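Local coordinates for peptidase S15/CocE/NonD (Thaumarchaeota archaeon SCGC AB-539-E09, PDB 4PF1), which acts as a serine aminopeptidase of the alpha/beta-hydrolase fold, probably removing residues from the N-terminal end of peptides, at residues 39-44 and 138-143; 199-204 and 582-587; 434-439 and 575-580. All coordinates share one frame; numbering follows the deposited sequence.

Contact 1. Residues 39-44 and 138-143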
loop_
_atom_site.group_PDB
_atom_site.type_symbol
_atom_site.label_atom_id
_atom_site.label_comp_id
_atom_site.label_asym_id
_atom_site.label_seq_id
_atom_site.Cartn_x
_atom_site.Cartn_y
_atom_site.Cartn_z
ATOM N N ILE A 39 25.106 37.970 -10.186
ATOM C CA ILE A 39 26.104 38.719 -9.419
ATOM C C ILE A 39 27.505 38.524 -10.019
ATOM O O ILE A 39 27.986 37.390 -10.106
ATOM C CB ILE A 39 26.077 38.359 -7.899
ATOM C CG1 ILE A 39 24.677 38.607 -7.284
ATOM C CG2 ILE A 39 27.161 39.141 -7.135
ATOM C CD1 ILE A 39 24.489 38.044 -5.861
ATOM N N PRO A 40 28.192 39.629 -10.395
ATOM C CA PRO A 40 29.551 39.486 -10.936
ATOM C C PRO A 40 30.578 39.265 -9.830
ATOM O O PRO A 40 30.595 39.998 -8.836
ATOM C CB PRO A 40 29.795 40.814 -11.674
ATOM C CG PRO A 40 28.559 41.654 -11.453
ATOM C CD PRO A 40 27.781 41.044 -10.345
ATOM N N MET A 41 31.447 38.256 -10.012
ATOM C CA MET A 41 32.528 37.961 -9.071
ATOM C C MET A 41 33.715 38.894 -9.361
ATOM O O MET A 41 33.650 39.679 -10.311
ATOM C CB MET A 41 32.937 36.472 -9.155
ATOM C CG MET A 41 31.790 35.497 -8.857
ATOM S SD MET A 41 31.165 35.599 -7.159
ATOM C CE MET A 41 29.639 36.397 -7.415
ATOM N N ARG A 42 34.791 38.821 -8.542
ATOM C CA ARG A 42 35.986 39.677 -8.687
ATOM C C ARG A 42 36.721 39.475 -10.039
ATOM O O ARG A 42 37.524 40.332 -10.429
ATOM C CB ARG A 42 36.963 39.467 -7.514
ATOM C CG ARG A 42 37.469 38.029 -7.365
ATOM C CD ARG A 42 38.203 37.828 -6.060
ATOM N NE ARG A 42 37.322 37.974 -4.901
ATOM C CZ ARG A 42 37.749 38.031 -3.645
ATOM N NH1 ARG A 42 36.884 38.166 -2.651
ATOM N NH2 ARG A 42 39.045 37.956 -3.375
ATOM N N ASP A 43 36.451 38.351 -10.740
ATOM C CA ASP A 43 37.071 38.075 -12.036
ATOM C C ASP A 43 36.092 38.368 -13.204
ATOM O O ASP A 43 36.428 38.130 -14.365
ATOM C CB ASP A 43 37.605 36.626 -12.093
ATOM C CG ASP A 43 36.553 35.532 -12.060
ATOM O OD1 ASP A 43 35.445 35.781 -11.521
ATOM O OD2 ASP A 43 36.852 34.413 -12.527
ATOM N N GLY A 44 34.914 38.910 -12.878
ATOM C CA GLY A 44 33.905 39.276 -13.867
ATOM C C GLY A 44 32.876 38.202 -14.170
ATOM O O GLY A 44 31.827 38.497 -14.748
ATOM N N TYR A 138 32.441 35.497 -0.569
ATOM C CA TYR A 138 32.725 36.858 -0.098
ATOM C C TYR A 138 32.089 37.899 -1.030
ATOM O O TYR A 138 31.481 38.856 -0.547
ATOM C CB TYR A 138 34.250 37.106 0.027
ATOM C CG TYR A 138 34.593 38.469 0.592
ATOM C CD1 TYR A 138 34.657 39.593 -0.229
ATOM C CD2 TYR A 138 34.838 38.640 1.951
ATOM C CE1 TYR A 138 34.927 40.856 0.292
ATOM C CE2 TYR A 138 35.126 39.898 2.481
ATOM C CZ TYR A 138 35.168 41.003 1.647
ATOM O OH TYR A 138 35.441 42.245 2.164
ATOM N N ASP A 139 32.244 37.714 -2.361
ATOM C CA ASP A 139 31.706 38.633 -3.371
ATOM C C ASP A 139 30.171 38.566 -3.416
ATOM O O ASP A 139 29.524 39.581 -3.680
ATOM C CB ASP A 139 32.312 38.337 -4.755
ATOM C CG ASP A 139 33.832 38.408 -4.801
ATOM O OD1 ASP A 139 34.426 39.094 -3.936
ATOM O OD2 ASP A 139 34.428 37.769 -5.695
ATOM N N THR A 140 29.594 37.381 -3.116
ATOM C CA THR A 140 28.144 37.167 -3.067
ATOM C C THR A 140 27.541 37.867 -1.832
ATOM O O THR A 140 26.565 38.603 -1.978
ATOM C CB THR A 140 27.817 35.657 -3.092
ATOM O OG1 THR A 140 28.238 35.116 -4.343
ATOM C CG2 THR A 140 26.328 35.368 -2.883
ATOM N N ILE A 141 28.127 37.644 -0.627
ATOM C CA ILE A 141 27.635 38.238 0.627
ATOM C C ILE A 141 27.725 39.776 0.558
ATOM O O ILE A 141 26.786 40.457 0.979
ATOM C CB ILE A 141 28.364 37.664 1.884
ATOM C CG1 ILE A 141 28.068 36.153 2.059
ATOM C CG2 ILE A 141 27.976 38.443 3.156
ATOM C CD1 ILE A 141 28.907 35.437 3.154
ATOM N N ASP A 142 28.831 40.309 -0.004
ATOM C CA ASP A 142 29.059 41.751 -0.152
ATOM C C ASP A 142 27.980 42.401 -1.011
ATOM O O ASP A 142 27.474 43.462 -0.647
ATOM C CB ASP A 142 30.445 42.033 -0.740
ATOM C CG ASP A 142 30.932 43.442 -0.461
ATOM O OD1 ASP A 142 31.235 43.743 0.720
ATOM O OD2 ASP A 142 31.004 44.243 -1.417
ATOM N N TRP A 143 27.611 41.757 -2.138
ATOM C CA TRP A 143 26.553 42.254 -3.016
ATOM C C TRP A 143 25.190 42.198 -2.311
ATOM O O TRP A 143 24.431 43.160 -2.386
ATOM C CB TRP A 143 26.503 41.452 -4.326
ATOM C CG TRP A 143 25.602 42.057 -5.368
ATOM C CD1 TRP A 143 25.971 42.882 -6.388
ATOM C CD2 TRP A 143 24.177 41.904 -5.468
ATOM N NE1 TRP A 143 24.867 43.247 -7.124
ATOM C CE2 TRP A 143 23.751 42.670 -6.574
ATOM C CE3 TRP A 143 23.215 41.202 -4.719
ATOM C CZ2 TRP A 143 22.407 42.740 -6.964
ATOM C CZ3 TRP A 143 21.883 41.284 -5.097
ATOM C CH2 TRP A 143 21.490 42.048 -6.202
#
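Arg42 and Asp139 carry the polar half of this contact through a side-on salt bridge. NE of Arg42 reaches OD2 of Asp139 at 3.0 Å; OD2 lies in the guanidinium plane and offers NE its syn lone pair, while NH1 of Arg42 meets OD1 of Asp139 at 2.9 Å, 34° out of the carboxylate plane. OD2 of Asp139 also accepts a hydrogen bond from the backbone N of Arg42 at 3.1 Å, from above the carboxylate. The Arg42 side chain leaves with CG wedged between its own N and carbonyl carbon (chi1 59°) and bends at chi3, which turns NE to the side of the carboxylate. NH1 of Arg42 also comes within 3.6 Å of CD1 of Tyr138, the guanidinium and ring planes standing nearly perpendicular.

Strand 32-40 is an edge strand of the large alpha/beta-hydrolase sheet and passes into strand 46-54 through a type I turn from Met41 to Gly44; the grip on Asp139 fastens this hairpin turn to helix 133-147.

The apolar half lies one helical turn on. Ile39 sits over one face of the Trp143 indole: its CG1 is 4.1 Å from the five-membered ring centre, and its CD1 touches CE3 of Trp143 at 3.6 Å. Met41 sets SD 3.8 Å from CB of Asp139 and lays its methyl against OG1 of Thr140, a hydroxyl bonded to the backbone O of Asp136.

Contact 2. Residues 199-204 and 582-587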
loop_
_atom_site.group_PDB
_atom_site.type_symbol
_atom_site.label_atom_id
_atom_site.label_comp_id
_atom_site.label_asym_id
_atom_site.label_seq_id
_atom_site.Cartn_x
_atom_site.Cartn_y
_atom_site.Cartn_z
ATOM N N MET A 199 37.919 4.200 2.911
ATOM C CA MET A 199 39.244 3.644 3.230
ATOM C C MET A 199 39.863 2.895 2.006
ATOM O O MET A 199 40.415 1.799 2.148
ATOM C CB MET A 199 39.184 2.748 4.490
ATOM C CG MET A 199 39.048 3.547 5.780
ATOM S SD MET A 199 38.747 2.532 7.253
ATOM C CE MET A 199 36.960 2.299 7.138
ATOM N N GLY A 200 39.742 3.508 0.825
ATOM C CA GLY A 200 40.300 2.976 -0.416
ATOM C C GLY A 200 39.360 2.212 -1.329
ATOM O O GLY A 200 39.661 2.042 -2.514
ATOM N N ALA A 201 38.237 1.708 -0.786
ATOM C CA ALA A 201 37.259 0.951 -1.568
ATOM C C ALA A 201 36.375 1.912 -2.365
ATOM O O ALA A 201 35.671 2.730 -1.778
ATOM C CB ALA A 201 36.423 0.074 -0.653
ATOM N N PHE A 202 36.455 1.841 -3.707
ATOM C CA PHE A 202 35.755 2.747 -4.623
ATOM C C PHE A 202 34.238 2.520 -4.686
ATOM O O PHE A 202 33.784 1.411 -4.979
ATOM C CB PHE A 202 36.354 2.649 -6.037
ATOM C CG PHE A 202 35.781 3.629 -7.043
ATOM C CD1 PHE A 202 35.700 4.989 -6.750
ATOM C CD2 PHE A 202 35.363 3.198 -8.296
ATOM C CE1 PHE A 202 35.182 5.892 -7.683
ATOM C CE2 PHE A 202 34.861 4.107 -9.234
ATOM C CZ PHE A 202 34.767 5.446 -8.919
ATOM N N ARG A 203 33.463 3.610 -4.486
ATOM C CA ARG A 203 31.997 3.617 -4.582
ATOM C C ARG A 203 31.583 3.927 -6.034
ATOM O O ARG A 203 31.117 5.030 -6.330
ATOM C CB ARG A 203 31.384 4.632 -3.592
ATOM C CG ARG A 203 31.246 4.087 -2.183
ATOM C CD ARG A 203 31.286 5.171 -1.115
ATOM N NE ARG A 203 30.016 5.897 -1.010
ATOM C CZ ARG A 203 28.989 5.509 -0.259
ATOM N NH1 ARG A 203 29.072 4.401 0.471
ATOM N NH2 ARG A 203 27.871 6.220 -0.235
ATOM N N GLN A 204 31.779 2.946 -6.937
ATOM C CA GLN A 204 31.488 3.057 -8.374
ATOM C C GLN A 204 30.036 3.480 -8.672
ATOM O O GLN A 204 29.820 4.279 -9.580
ATOM C CB GLN A 204 31.822 1.744 -9.107
ATOM C CG GLN A 204 31.253 0.484 -8.448
ATOM C CD GLN A 204 31.476 -0.786 -9.240
ATOM O OE1 GLN A 204 32.186 -0.814 -10.252
ATOM N NE2 GLN A 204 30.868 -1.876 -8.788
ATOM N N PRO A 582 26.835 -3.984 -5.824
ATOM C CA PRO A 582 27.707 -3.240 -6.757
ATOM C C PRO A 582 28.153 -1.860 -6.269
ATOM O O PRO A 582 28.884 -1.186 -6.996
ATOM C CB PRO A 582 26.830 -3.120 -8.005
ATOM C CG PRO A 582 25.440 -2.979 -7.453
ATOM C CD PRO A 582 25.409 -3.780 -6.160
ATOM N N LEU A 583 27.710 -1.429 -5.060
ATOM C CA LEU A 583 28.083 -0.128 -4.481
ATOM C C LEU A 583 29.603 0.042 -4.518
ATOM O O LEU A 583 30.088 1.037 -5.046
ATOM C CB LEU A 583 27.539 0.014 -3.039
ATOM C CG LEU A 583 27.870 1.322 -2.269
ATOM C CD1 LEU A 583 27.528 2.585 -3.093
ATOM C CD2 LEU A 583 27.151 1.361 -0.942
ATOM N N TYR A 584 30.341 -0.971 -4.041
ATOM C CA TYR A 584 31.800 -0.976 -4.098
ATOM C C TYR A 584 32.267 -1.909 -5.199
ATOM O O TYR A 584 31.690 -2.986 -5.370
ATOM C CB TYR A 584 32.402 -1.399 -2.748
ATOM C CG TYR A 584 32.138 -0.403 -1.644
ATOM C CD1 TYR A 584 31.019 -0.519 -0.826
ATOM C CD2 TYR A 584 32.984 0.683 -1.444
ATOM C CE1 TYR A 584 30.755 0.414 0.173
ATOM C CE2 TYR A 584 32.741 1.611 -0.436
ATOM C CZ TYR A 584 31.615 1.483 0.359
ATOM O OH TYR A 584 31.367 2.402 1.344
ATOM N N ASP A 585 33.311 -1.513 -5.955
ATOM C CA ASP A 585 33.857 -2.394 -6.987
ATOM C C ASP A 585 34.578 -3.574 -6.310
ATOM O O ASP A 585 34.994 -3.457 -5.153
ATOM C CB ASP A 585 34.782 -1.637 -7.966
ATOM C CG ASP A 585 36.048 -1.034 -7.380
ATOM O OD1 ASP A 585 36.128 -0.903 -6.140
ATOM O OD2 ASP A 585 36.934 -0.648 -8.164
ATOM N N ARG A 586 34.650 -4.720 -6.992
ATOM C CA ARG A 586 35.268 -5.920 -6.424
ATOM C C ARG A 586 36.761 -5.790 -6.306
ATOM O O ARG A 586 37.421 -5.294 -7.228
ATOM C CB ARG A 586 34.974 -7.158 -7.283
ATOM C CG ARG A 586 33.510 -7.478 -7.478
ATOM C CD ARG A 586 33.320 -8.469 -8.608
ATOM N NE ARG A 586 33.896 -7.998 -9.872
ATOM C CZ ARG A 586 34.468 -8.792 -10.773
ATOM N NH1 ARG A 586 34.552 -10.098 -10.560
ATOM N NH2 ARG A 586 34.965 -8.284 -11.891
ATOM N N ASN A 587 37.312 -6.308 -5.209
ATOM C CA ASN A 587 38.747 -6.427 -5.077
ATOM C C ASN A 587 39.148 -7.677 -5.872
ATOM O O ASN A 587 38.512 -8.725 -5.702
ATOM C CB ASN A 587 39.168 -6.526 -3.608
ATOM C CG ASN A 587 40.654 -6.357 -3.399
ATOM O OD1 ASN A 587 41.472 -7.155 -3.870
ATOM N ND2 ASN A 587 41.034 -5.312 -2.685
#
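Gln204 and Pro582 make the shortest polar link of this buried contact: NE2 of Gln204 donates to the carbonyl O of Pro582 at 2.8 Å, tilted 24° from the carbonyl plane. CG of Gln204 lies between its own N and carbonyl carbon (chi1 49°), the chain beyond is extended, and OE1 of Gln204 comes 3.6 Å from CB of Asp585. The backbone N of Asp585 donates to O of Phe202 at 3.1 Å, nearly along the C=O axis; CA of Tyr584 adds a CA-H...O contact to this oxygen, and N of Gln204 a weak bond. A second such CA-H...O contact joins CA of Arg203 to O of Leu583 at 3.2 Å. Arg203 and Tyr584 run side by side, and NH1 of Arg203 bonds OH of Tyr584 at 3.2 Å, in the guanidinium plane. CD1 of Leu583 covers one guanidinium face. The other nitrogens are also engaged, NE by O of Asp195 and NH2 by O of Gln296, while OD1 of Asp585 forms a salt bridge with Arg534. With all three guanidinium nitrogens bonded to neutral oxygens, Arg203 is pinned where the S15 catalytic region meets the C-terminal domain, and its buried charge would probably polarise those acceptors.

Contact 3. Residues 434-439 and 575-580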
loop_
_atom_site.group_PDB
_atom_site.type_symbol
_atom_site.label_atom_id
_atom_site.label_comp_id
_atom_site.label_asym_id
_atom_site.label_seq_id
_atom_site.Cartn_x
_atom_site.Cartn_y
_atom_site.Cartn_z
ATOM N N LYS A 434 31.303 -14.335 -7.691
ATOM C CA LYS A 434 30.032 -14.276 -6.960
ATOM C C LYS A 434 30.140 -13.256 -5.798
ATOM O O LYS A 434 30.180 -13.658 -4.631
ATOM C CB LYS A 434 29.636 -15.672 -6.446
ATOM C CG LYS A 434 29.014 -16.560 -7.510
ATOM C CD LYS A 434 28.757 -17.950 -6.972
ATOM C CE LYS A 434 27.903 -18.761 -7.904
ATOM N NZ LYS A 434 27.963 -20.205 -7.579
ATOM N N PRO A 435 30.248 -11.929 -6.081
ATOM C CA PRO A 435 30.377 -10.969 -4.971
ATOM C C PRO A 435 29.115 -10.899 -4.121
ATOM O O PRO A 435 28.006 -11.098 -4.627
ATOM C CB PRO A 435 30.656 -9.640 -5.676
ATOM C CG PRO A 435 30.087 -9.801 -7.036
ATOM C CD PRO A 435 30.235 -11.243 -7.393
ATOM N N VAL A 436 29.289 -10.640 -2.824
ATOM C CA VAL A 436 28.181 -10.528 -1.874
ATOM C C VAL A 436 27.369 -9.245 -2.199
ATOM O O VAL A 436 27.945 -8.153 -2.240
ATOM C CB VAL A 436 28.681 -10.537 -0.396
ATOM C CG1 VAL A 436 27.508 -10.532 0.580
ATOM C CG2 VAL A 436 29.598 -11.729 -0.124
ATOM N N PRO A 437 26.046 -9.353 -2.468
ATOM C CA PRO A 437 25.267 -8.137 -2.744
ATOM C C PRO A 437 25.087 -7.302 -1.468
ATOM O O PRO A 437 24.734 -7.856 -0.423
ATOM C CB PRO A 437 23.950 -8.677 -3.295
ATOM C CG PRO A 437 23.816 -10.035 -2.706
ATOM C CD PRO A 437 25.196 -10.565 -2.483
ATOM N N TYR A 438 25.391 -5.975 -1.537
ATOM C CA TYR A 438 25.305 -5.070 -0.373
ATOM C C TYR A 438 23.865 -4.962 0.133
ATOM O O TYR A 438 23.639 -4.662 1.305
ATOM C CB TYR A 438 25.901 -3.679 -0.687
ATOM C CG TYR A 438 24.983 -2.693 -1.379
ATOM C CD1 TYR A 438 24.606 -2.874 -2.707
ATOM C CD2 TYR A 438 24.614 -1.502 -0.757
ATOM C CE1 TYR A 438 23.801 -1.943 -3.366
ATOM C CE2 TYR A 438 23.829 -0.552 -1.413
ATOM C CZ TYR A 438 23.419 -0.779 -2.716
ATOM O OH TYR A 438 22.649 0.158 -3.364
ATOM N N ARG A 439 22.903 -5.242 -0.753
ATOM C CA ARG A 439 21.477 -5.285 -0.458
ATOM C C ARG A 439 20.875 -6.453 -1.185
ATOM O O ARG A 439 21.513 -7.002 -2.092
ATOM C CB ARG A 439 20.787 -3.996 -0.909
ATOM C CG ARG A 439 21.214 -2.748 -0.184
ATOM C CD ARG A 439 20.258 -1.626 -0.506
ATOM N NE ARG A 439 19.109 -1.630 0.401
ATOM C CZ ARG A 439 18.008 -0.913 0.216
ATOM N NH1 ARG A 439 17.882 -0.140 -0.856
ATOM N NH2 ARG A 439 17.023 -0.962 1.099
ATOM N N GLN A 575 29.428 -9.235 11.682
ATOM C CA GLN A 575 29.489 -9.936 10.400
ATOM C C GLN A 575 30.712 -9.463 9.621
ATOM O O GLN A 575 30.982 -8.261 9.581
ATOM C CB GLN A 575 28.198 -9.736 9.585
ATOM C CG GLN A 575 27.054 -10.658 10.020
ATOM C CD GLN A 575 25.818 -10.557 9.149
ATOM O OE1 GLN A 575 25.875 -10.219 7.962
ATOM N NE2 GLN A 575 24.671 -10.901 9.712
ATOM N N VAL A 576 31.496 -10.410 9.070
ATOM C CA VAL A 576 32.694 -10.099 8.274
ATOM C C VAL A 576 32.579 -10.764 6.881
ATOM O O VAL A 576 32.276 -11.954 6.778
ATOM C CB VAL A 576 34.021 -10.469 9.006
ATOM C CG1 VAL A 576 35.214 -10.492 8.043
ATOM C CG2 VAL A 576 34.291 -9.508 10.159
ATOM N N GLN A 577 32.806 -9.972 5.819
ATOM C CA GLN A 577 32.760 -10.433 4.431
ATOM C C GLN A 577 33.854 -9.730 3.603
ATOM O O GLN A 577 34.539 -8.851 4.133
ATOM C CB GLN A 577 31.357 -10.230 3.825
ATOM C CG GLN A 577 30.820 -8.808 3.919
ATOM C CD GLN A 577 29.366 -8.735 3.541
ATOM O OE1 GLN A 577 28.507 -9.355 4.168
ATOM N NE2 GLN A 577 29.052 -7.954 2.518
ATOM N N SER A 578 34.041 -10.137 2.327
ATOM C CA SER A 578 35.121 -9.600 1.489
ATOM C C SER A 578 34.641 -8.839 0.230
ATOM O O SER A 578 35.462 -8.487 -0.626
ATOM C CB SER A 578 36.077 -10.715 1.085
ATOM O OG SER A 578 36.890 -11.114 2.174
ATOM N N SER A 579 33.331 -8.558 0.139
ATOM C CA SER A 579 32.734 -7.800 -0.963
ATOM C C SER A 579 31.425 -7.149 -0.514
ATOM O O SER A 579 30.772 -7.641 0.407
ATOM C CB SER A 579 32.509 -8.685 -2.188
ATOM O OG SER A 579 31.777 -9.858 -1.884
ATOM N N TRP A 580 31.079 -6.014 -1.142
ATOM C CA TRP A 580 29.899 -5.183 -0.865
ATOM C C TRP A 580 29.480 -4.562 -2.200
ATOM O O TRP A 580 29.686 -3.374 -2.439
ATOM C CB TRP A 580 30.287 -4.102 0.168
ATOM C CG TRP A 580 29.437 -4.017 1.400
ATOM C CD1 TRP A 580 28.342 -4.773 1.712
ATOM C CD2 TRP A 580 29.604 -3.088 2.479
ATOM N NE1 TRP A 580 27.823 -4.378 2.925
ATOM C CE2 TRP A 580 28.574 -3.338 3.414
ATOM C CE3 TRP A 580 30.534 -2.068 2.751
ATOM C CZ2 TRP A 580 28.452 -2.610 4.604
ATOM C CZ3 TRP A 580 30.409 -1.346 3.929
ATOM C CH2 TRP A 580 29.375 -1.613 4.836
HETATM O O HOH W 1 26.047 -7.504 1.968
HETATM O O HOH W 2 25.056 -5.479 3.498
#
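The end of strand 571-577, an inner strand of a four-stranded antiparallel sheet in the C-terminal domain, runs into a loop that packs against the proline-rich segment 434-439. Ser579 and Val436 form the direct hydrogen bond: the backbone N of Val436 donates to OG of Ser579 at 2.8 Å with an angle of 165° at the hydrogen. OG of Ser579 sits between its own N and carbonyl carbon (chi1 53°), which turns it to this N-H and sets it 3.4 Å from CG2 of Val436.

The other methyl of Val436, CG1, rests 3.6 Å from NE2 of Gln577. That amide nitrogen is gripped from two directions: it donates to O of Ser579 at 2.7 Å, tilted 28° from the amide plane, and to a water that in turn bonds O of Pro437. OE1 of Gln577 is taken by Lys506. An alanine in place of Gln577 would probably leave O of Ser579 and the bridging water each without this donor, and open a gap against CG1 of Val436.

Further along, CB of Tyr438 lies 3.6 Å from CD1 of Trp580. A second water accepts from NE1 of Trp580 at 3.0 Å and lies within hydrogen-bonding distance of O of Tyr438. Trp456 meets both rings edge-to-face, and backbone hydrogen bonds also join Val436 and Tyr438 to Phe581. NZ of Lys434 bonds O of Val470 of the second subunit, and weakly O of its Arg467. The contact thus packs loop on sheet in the beta-rich C-terminal domain, probably a jelly-roll-like sandwich as in S15 relatives.

In the fold
From the N terminus, contact 1 comes first: 39-44 leaves an edge strand of the large hydrolase sheet, and the chain builds further strands before 138-143 closes this loop on helix 133-147. Contact 2 opens next, at 199-204, and closes only at 582-587, spanning the rest of the catalytic region and most of the C-terminal domain. Contact 3, 434-439 with 575-580, begins and ends within that span. Contacts 2 and 3 have centres about 11 Å apart and touch, Tyr438 packing on Pro582 and Leu583, so the interdomain junction continues into the C-terminal sheet. Contact 1 stands apart, its centre about 39 Å from that of contact 2.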